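Local coordinates for protein glutathione synthetase-like effector 30 (Gpa-GSS30-apo) (Globodera pallida, PDB 5OET) that is a nematode effector built on the glutathione synthetase fold, and probably derives from an ATP-dependent housekeeping enzyme that joins glycine to gamma-glutamylcysteine, at residues L113-A118 against V361-F365; L144-L148 against Y341-L345. One frame throughout, in Å; residues are numbered along the deposited sequence.

Interaction 1 of 2, residues L113-A118 against V361-F365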
loop_
_atom_site.group_PDB
_atom_site.type_symbol
_atom_site.label_atom_id
_atom_site.label_comp_id
_atom_site.label_asym_id
_atom_site.label_seq_id
_atom_site.Cartn_x
_atom_site.Cartn_y
_atom_site.Cartn_z
ATOM N N LEU A 113 13.118 -7.940 -29.933
ATOM C CA LEU A 113 14.158 -8.449 -30.821
ATOM C C LEU A 113 14.637 -7.443 -31.857
ATOM O O LEU A 113 15.805 -7.388 -32.130
ATOM C CB LEU A 113 13.720 -9.753 -31.510
ATOM C CG LEU A 113 13.711 -11.034 -30.669
ATOM C CD1 LEU A 113 13.450 -12.237 -31.558
ATOM C CD2 LEU A 113 15.024 -11.211 -29.910
ATOM N N LEU A 114 13.743 -6.638 -32.420
ATOM C CA LEU A 114 14.143 -5.624 -33.418
ATOM C C LEU A 114 15.035 -4.523 -32.826
ATOM O O LEU A 114 16.037 -4.166 -33.404
ATOM C CB LEU A 114 12.908 -4.995 -34.050
ATOM C CG LEU A 114 13.110 -3.749 -34.904
ATOM C CD1 LEU A 114 14.007 -4.057 -36.084
ATOM C CD2 LEU A 114 11.783 -3.202 -35.389
ATOM N N TYR A 115 14.641 -3.958 -31.692
ATOM C CA TYR A 115 15.404 -2.886 -31.077
ATOM C C TYR A 115 16.692 -3.399 -30.431
ATOM O O TYR A 115 17.694 -2.685 -30.407
ATOM C CB TYR A 115 14.546 -2.128 -30.059
ATOM C CG TYR A 115 13.572 -1.208 -30.721
ATOM C CD1 TYR A 115 13.957 0.046 -31.139
ATOM C CD2 TYR A 115 12.271 -1.608 -30.956
ATOM C CE1 TYR A 115 13.064 0.888 -31.772
ATOM C CE2 TYR A 115 11.362 -0.780 -31.590
ATOM C CZ TYR A 115 11.761 0.466 -31.994
ATOM O OH TYR A 115 10.842 1.262 -32.615
ATOM N N PHE A 116 16.677 -4.630 -29.924
ATOM C CA PHE A 116 17.887 -5.248 -29.403
ATOM C C PHE A 116 18.943 -5.401 -30.485
ATOM O O PHE A 116 20.071 -5.018 -30.288
ATOM C CB PHE A 116 17.578 -6.607 -28.774
ATOM C CG PHE A 116 18.798 -7.335 -28.300
ATOM C CD1 PHE A 116 19.619 -6.755 -27.355
ATOM C CD2 PHE A 116 19.145 -8.577 -28.819
ATOM C CE1 PHE A 116 20.767 -7.400 -26.925
ATOM C CE2 PHE A 116 20.271 -9.238 -28.380
ATOM C CZ PHE A 116 21.090 -8.645 -27.436
ATOM N N ARG A 117 18.553 -5.948 -31.625
ATOM C CA ARG A 117 19.455 -6.199 -32.760
ATOM C C ARG A 117 19.927 -4.932 -33.459
ATOM O O ARG A 117 21.068 -4.853 -33.900
ATOM C CB ARG A 117 18.779 -7.118 -33.764
ATOM C CG ARG A 117 18.603 -8.526 -33.235
ATOM C CD ARG A 117 17.762 -9.395 -34.167
ATOM N NE ARG A 117 17.382 -10.651 -33.529
ATOM C CZ ARG A 117 16.671 -11.627 -34.099
ATOM N NH1 ARG A 117 16.233 -11.521 -35.353
ATOM N NH2 ARG A 117 16.387 -12.731 -33.401
ATOM N N ALA A 118 19.050 -3.946 -33.563
ATOM C CA ALA A 118 19.453 -2.607 -33.991
ATOM C C ALA A 118 20.467 -1.970 -33.043
ATOM O O ALA A 118 21.360 -1.267 -33.482
ATOM C CB ALA A 118 18.244 -1.712 -34.104
ATOM N N VAL A 361 12.897 -2.940 -41.205
ATOM C CA VAL A 361 12.557 -3.991 -40.224
ATOM C C VAL A 361 13.065 -5.342 -40.717
ATOM O O VAL A 361 13.696 -6.081 -39.972
ATOM C CB VAL A 361 11.032 -4.091 -39.965
ATOM C CG1 VAL A 361 10.700 -5.280 -39.079
ATOM C CG2 VAL A 361 10.497 -2.818 -39.334
ATOM N N GLU A 362 12.799 -5.636 -41.988
ATOM C CA GLU A 362 13.128 -6.936 -42.602
ATOM C C GLU A 362 14.608 -7.298 -42.411
ATOM O O GLU A 362 14.947 -8.466 -42.247
ATOM C CB GLU A 362 12.746 -6.934 -44.096
ATOM C CG GLU A 362 11.246 -7.092 -44.387
ATOM C CD GLU A 362 10.389 -5.853 -44.111
ATOM O OE1 GLU A 362 9.131 -5.953 -44.182
ATOM O OE2 GLU A 362 10.956 -4.770 -43.819
ATOM N N LYS A 363 15.457 -6.269 -42.403
ATOM C CA LYS A 363 16.909 -6.365 -42.208
ATOM C C LYS A 363 17.326 -7.169 -40.966
ATOM O O LYS A 363 18.338 -7.848 -40.996
ATOM C CB LYS A 363 17.485 -4.936 -42.131
ATOM C CG LYS A 363 18.997 -4.803 -42.015
ATOM C CD LYS A 363 19.384 -3.378 -41.629
ATOM C CE LYS A 363 20.855 -3.053 -41.870
ATOM N NZ LYS A 363 21.760 -3.731 -40.900
ATOM N N PHE A 364 16.555 -7.092 -39.882
ATOM C CA PHE A 364 16.890 -7.782 -38.630
ATOM C C PHE A 364 16.145 -9.108 -38.399
ATOM O O PHE A 364 16.168 -9.621 -37.284
ATOM C CB PHE A 364 16.636 -6.823 -37.459
ATOM C CG PHE A 364 17.423 -5.547 -37.552
ATOM C CD1 PHE A 364 18.741 -5.494 -37.094
ATOM C CD2 PHE A 364 16.868 -4.413 -38.128
ATOM C CE1 PHE A 364 19.480 -4.328 -37.195
ATOM C CE2 PHE A 364 17.603 -3.248 -38.241
ATOM C CZ PHE A 364 18.911 -3.201 -37.767
ATOM N N PHE A 365 15.529 -9.673 -39.450
ATOM C CA PHE A 365 14.648 -10.859 -39.348
ATOM C C PHE A 365 14.727 -11.848 -40.539
ATOM O O PHE A 365 15.473 -11.670 -41.514
ATOM C CB PHE A 365 13.184 -10.412 -39.202
ATOM C CG PHE A 365 12.854 -9.743 -37.887
ATOM C CD1 PHE A 365 12.817 -10.474 -36.702
ATOM C CD2 PHE A 365 12.527 -8.396 -37.842
ATOM C CE1 PHE A 365 12.490 -9.864 -35.495
ATOM C CE2 PHE A 365 12.192 -7.781 -36.645
ATOM C CZ PHE A 365 12.167 -8.518 -35.472
#
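A buried helix-to-loop contact joins the C-terminal end of helix 98-119 to residues 361-365, part of the connection between helices 349-354 and 373-380. Apolar packing makes up most of it, with one hydrogen bond at its edge. Phe364 is the central residue: its CA-to-CB bond points at the helix, and its ring packs among Leu114, Arg117 and Ala118, which are three or four residues apart and so share one helix face. Leu114 CD1 lies 3.5 Å from Phe364 CD2, and Ala118 CA comes to 3.6 Å from Phe364 CE1. The small side chain of Ala118 leaves room for this close approach, with Ala118 CB 4.0 Å from Phe364 CZ. The branched end of Leu114 carries CD2 to 4.2 Å from Val361 CG2, while Leu114 CB, near the backbone, lies 3.9 Å from Phe365 CZ; Leu113 CB adds a looser contact with Phe365 CE1 at 4.2 Å.

Arginine suits position 117, at the partly exposed edge, because it serves both chemistries. Arg117 CB packs 3.7 Å from Phe364 CD1, while the extended chain carries NH1 to the carbonyl O of Phe364, a hydrogen bond of 2.7 Å made close to the guanidinium plane. The loop itself is held in a tight turn, in which Phe364 N bonds to Val361 O (3.0 Å) and Phe365 N to Glu362 O (3.1 Å).

Around this pair, Phe124 meets the Phe364 ring edge-to-face, Val361 and Phe365 rest on helix 373-380, and Leu113 lies against strand 490-504, so the helix end is wedged between the loop and a large mixed sheet.

Interaction 2 of 2, residues L144-L148 against Y341-L345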
loop_
_atom_site.group_PDB
_atom_site.type_symbol
_atom_site.label_atom_id
_atom_site.label_comp_id
_atom_site.label_asym_id
_atom_site.label_seq_id
_atom_site.Cartn_x
_atom_site.Cartn_y
_atom_site.Cartn_z
ATOM N N LEU A 144 25.611 12.219 -27.469
ATOM C CA LEU A 144 25.590 10.774 -27.192
ATOM C C LEU A 144 26.558 9.984 -28.071
ATOM O O LEU A 144 27.248 9.083 -27.583
ATOM C CB LEU A 144 24.173 10.209 -27.355
ATOM C CG LEU A 144 23.948 8.731 -27.009
ATOM C CD1 LEU A 144 24.394 8.403 -25.580
ATOM C CD2 LEU A 144 22.478 8.376 -27.221
ATOM N N VAL A 145 26.603 10.307 -29.359
ATOM C CA VAL A 145 27.569 9.673 -30.273
ATOM C C VAL A 145 29.011 9.946 -29.826
ATOM O O VAL A 145 29.804 9.022 -29.737
ATOM C CB VAL A 145 27.354 10.119 -31.742
ATOM C CG1 VAL A 145 28.546 9.759 -32.633
ATOM C CG2 VAL A 145 26.078 9.497 -32.289
ATOM N N LYS A 146 29.329 11.213 -29.560
ATOM C CA LYS A 146 30.647 11.627 -29.033
ATOM C C LYS A 146 31.093 10.717 -27.873
ATOM O O LYS A 146 32.224 10.253 -27.860
ATOM C CB LYS A 146 30.598 13.120 -28.633
ATOM C CG LYS A 146 31.639 13.653 -27.651
ATOM C CD LYS A 146 33.069 13.573 -28.161
ATOM C CE LYS A 146 34.043 13.910 -27.024
ATOM N NZ LYS A 146 35.487 13.901 -27.417
ATOM N N ARG A 147 30.189 10.447 -26.933
ATOM C CA ARG A 147 30.477 9.582 -25.786
ATOM C C ARG A 147 30.745 8.125 -26.186
ATOM O O ARG A 147 31.819 7.595 -25.910
ATOM C CB ARG A 147 29.323 9.612 -24.791
ATOM C CG ARG A 147 29.069 10.961 -24.151
ATOM C CD ARG A 147 29.911 11.154 -22.910
ATOM N NE ARG A 147 29.467 12.340 -22.183
ATOM C CZ ARG A 147 29.910 12.717 -20.985
ATOM N NH1 ARG A 147 30.844 12.014 -20.342
ATOM N NH2 ARG A 147 29.405 13.808 -20.422
ATOM N N LEU A 148 29.770 7.492 -26.838
ATOM C CA LEU A 148 29.872 6.082 -27.269
ATOM C C LEU A 148 31.160 5.782 -28.065
ATOM O O LEU A 148 31.706 4.680 -27.988
ATOM C CB LEU A 148 28.632 5.689 -28.092
ATOM C CG LEU A 148 27.401 5.120 -27.378
ATOM C CD1 LEU A 148 27.077 5.845 -26.093
ATOM C CD2 LEU A 148 26.194 5.164 -28.292
ATOM N N TYR A 341 23.745 2.707 -22.590
ATOM C CA TYR A 341 23.403 3.969 -23.251
ATOM C C TYR A 341 23.097 3.857 -24.737
ATOM O O TYR A 341 22.248 4.592 -25.231
ATOM C CB TYR A 341 24.463 5.058 -22.997
ATOM C CG TYR A 341 23.997 6.059 -21.986
ATOM C CD1 TYR A 341 23.093 7.046 -22.348
ATOM C CD2 TYR A 341 24.418 6.001 -20.650
ATOM C CE1 TYR A 341 22.625 7.966 -21.418
ATOM C CE2 TYR A 341 23.970 6.926 -19.710
ATOM C CZ TYR A 341 23.066 7.907 -20.106
ATOM O OH TYR A 341 22.591 8.844 -19.216
ATOM N N ILE A 342 23.751 2.925 -25.434
ATOM C CA ILE A 342 23.487 2.661 -26.866
ATOM C C ILE A 342 21.996 2.526 -27.201
ATOM O O ILE A 342 21.567 2.904 -28.299
ATOM C CB ILE A 342 24.275 1.422 -27.377
ATOM C CG1 ILE A 342 24.160 1.260 -28.890
ATOM C CG2 ILE A 342 23.804 0.133 -26.720
ATOM C CD1 ILE A 342 24.732 2.407 -29.676
ATOM N N PHE A 343 21.210 2.021 -26.246
ATOM C CA PHE A 343 19.776 1.822 -26.459
ATOM C C PHE A 343 19.008 3.124 -26.527
ATOM O O PHE A 343 17.963 3.175 -27.182
ATOM C CB PHE A 343 19.185 0.920 -25.385
ATOM C CG PHE A 343 19.484 -0.524 -25.596
ATOM C CD1 PHE A 343 20.743 -1.015 -25.363
ATOM C CD2 PHE A 343 18.518 -1.381 -26.045
ATOM C CE1 PHE A 343 21.033 -2.351 -25.550
ATOM C CE2 PHE A 343 18.796 -2.715 -26.232
ATOM C CZ PHE A 343 20.061 -3.204 -25.992
ATOM N N ALA A 344 19.513 4.168 -25.872
ATOM C CA ALA A 344 18.928 5.503 -26.003
ATOM C C ALA A 344 18.984 6.023 -27.443
ATOM O O ALA A 344 18.071 6.734 -27.869
ATOM C CB ALA A 344 19.617 6.488 -25.075
ATOM N N LEU A 345 20.047 5.677 -28.171
ATOM C CA LEU A 345 20.169 6.008 -29.592
ATOM C C LEU A 345 19.168 5.201 -30.467
ATOM O O LEU A 345 18.595 5.728 -31.422
ATOM C CB LEU A 345 21.622 5.787 -30.054
ATOM C CG LEU A 345 22.050 6.333 -31.415
ATOM C CD1 LEU A 345 21.857 7.834 -31.510
ATOM C CD2 LEU A 345 23.503 5.980 -31.683
#
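Van der Waals packing of apolar side-chain atoms, the carbons of Tyr341 among them, links residues 144-148, on helix 141-150, to residues 341-345, which include a short, weakly bonded helical turn; no hydrogen bond crosses between them. The two leucines of the longer helix do most of the work. Leu144 and Leu148 are four residues apart, so both project from the same face, and their branched ends spread over the opposite turn.

At one end, Leu144 CD1 lies 3.7 Å from Tyr341 CD1, while Leu144 CD2 touches Ala344 CB at 4.0 Å and Leu345 CB at 3.9 Å. Alanine leaves room for the leucine methyl at this more exposed position. At the other end, Leu148 CD2 packs tightly on Ile342 CD1 (3.4 Å), and Leu148 CD1 reaches Tyr341 CB at 4.1 Å. Leu345 joins the two groups through looser contacts of its CD2, 4.4 Å from both Val145 CG2 and Leu148 CD2. The nearest CA pairs, Leu144 with Leu345 at 7.6 Å and Leu148 with Ile342 at 7.3 Å, show that the leucines run in opposite order along their partner.

Backbone bonds hold each segment in shape: Leu148 N to Leu144 O (3.1 Å) in the helix, and Ala344 N to Tyr341 O (2.8 Å) in the turn.

Phe328 stacks on Tyr341 and also touches both leucines, while Tyr122 packs on Val145, Leu148 and Ile342. With helices 325-331 and 122-127 contributing these rings, the arrangement is a cluster of short helices near the surface of the glutathione synthetase-like fold.

In the fold
Interactions 1 and 2 are neighbours, their centres about 18 Å apart, and they touch directly: Phe116 CD1 packs 3.8 Å from Phe343 CZ. These two phenylalanines leave their segments on sides not used in either contact, so the end of helix 98-119 and the turn at 341-345 are joined through a hydrophobic cluster in which Phe163 and Met485 touch both phenylalanines. Along the sequence, the segments of interaction 2 both fall between those of interaction 1, and helix 122-127 lies close to both, through Phe124 in one and Tyr122 in the other. Neither contact contains the magnesium ligands His406 and Glu426.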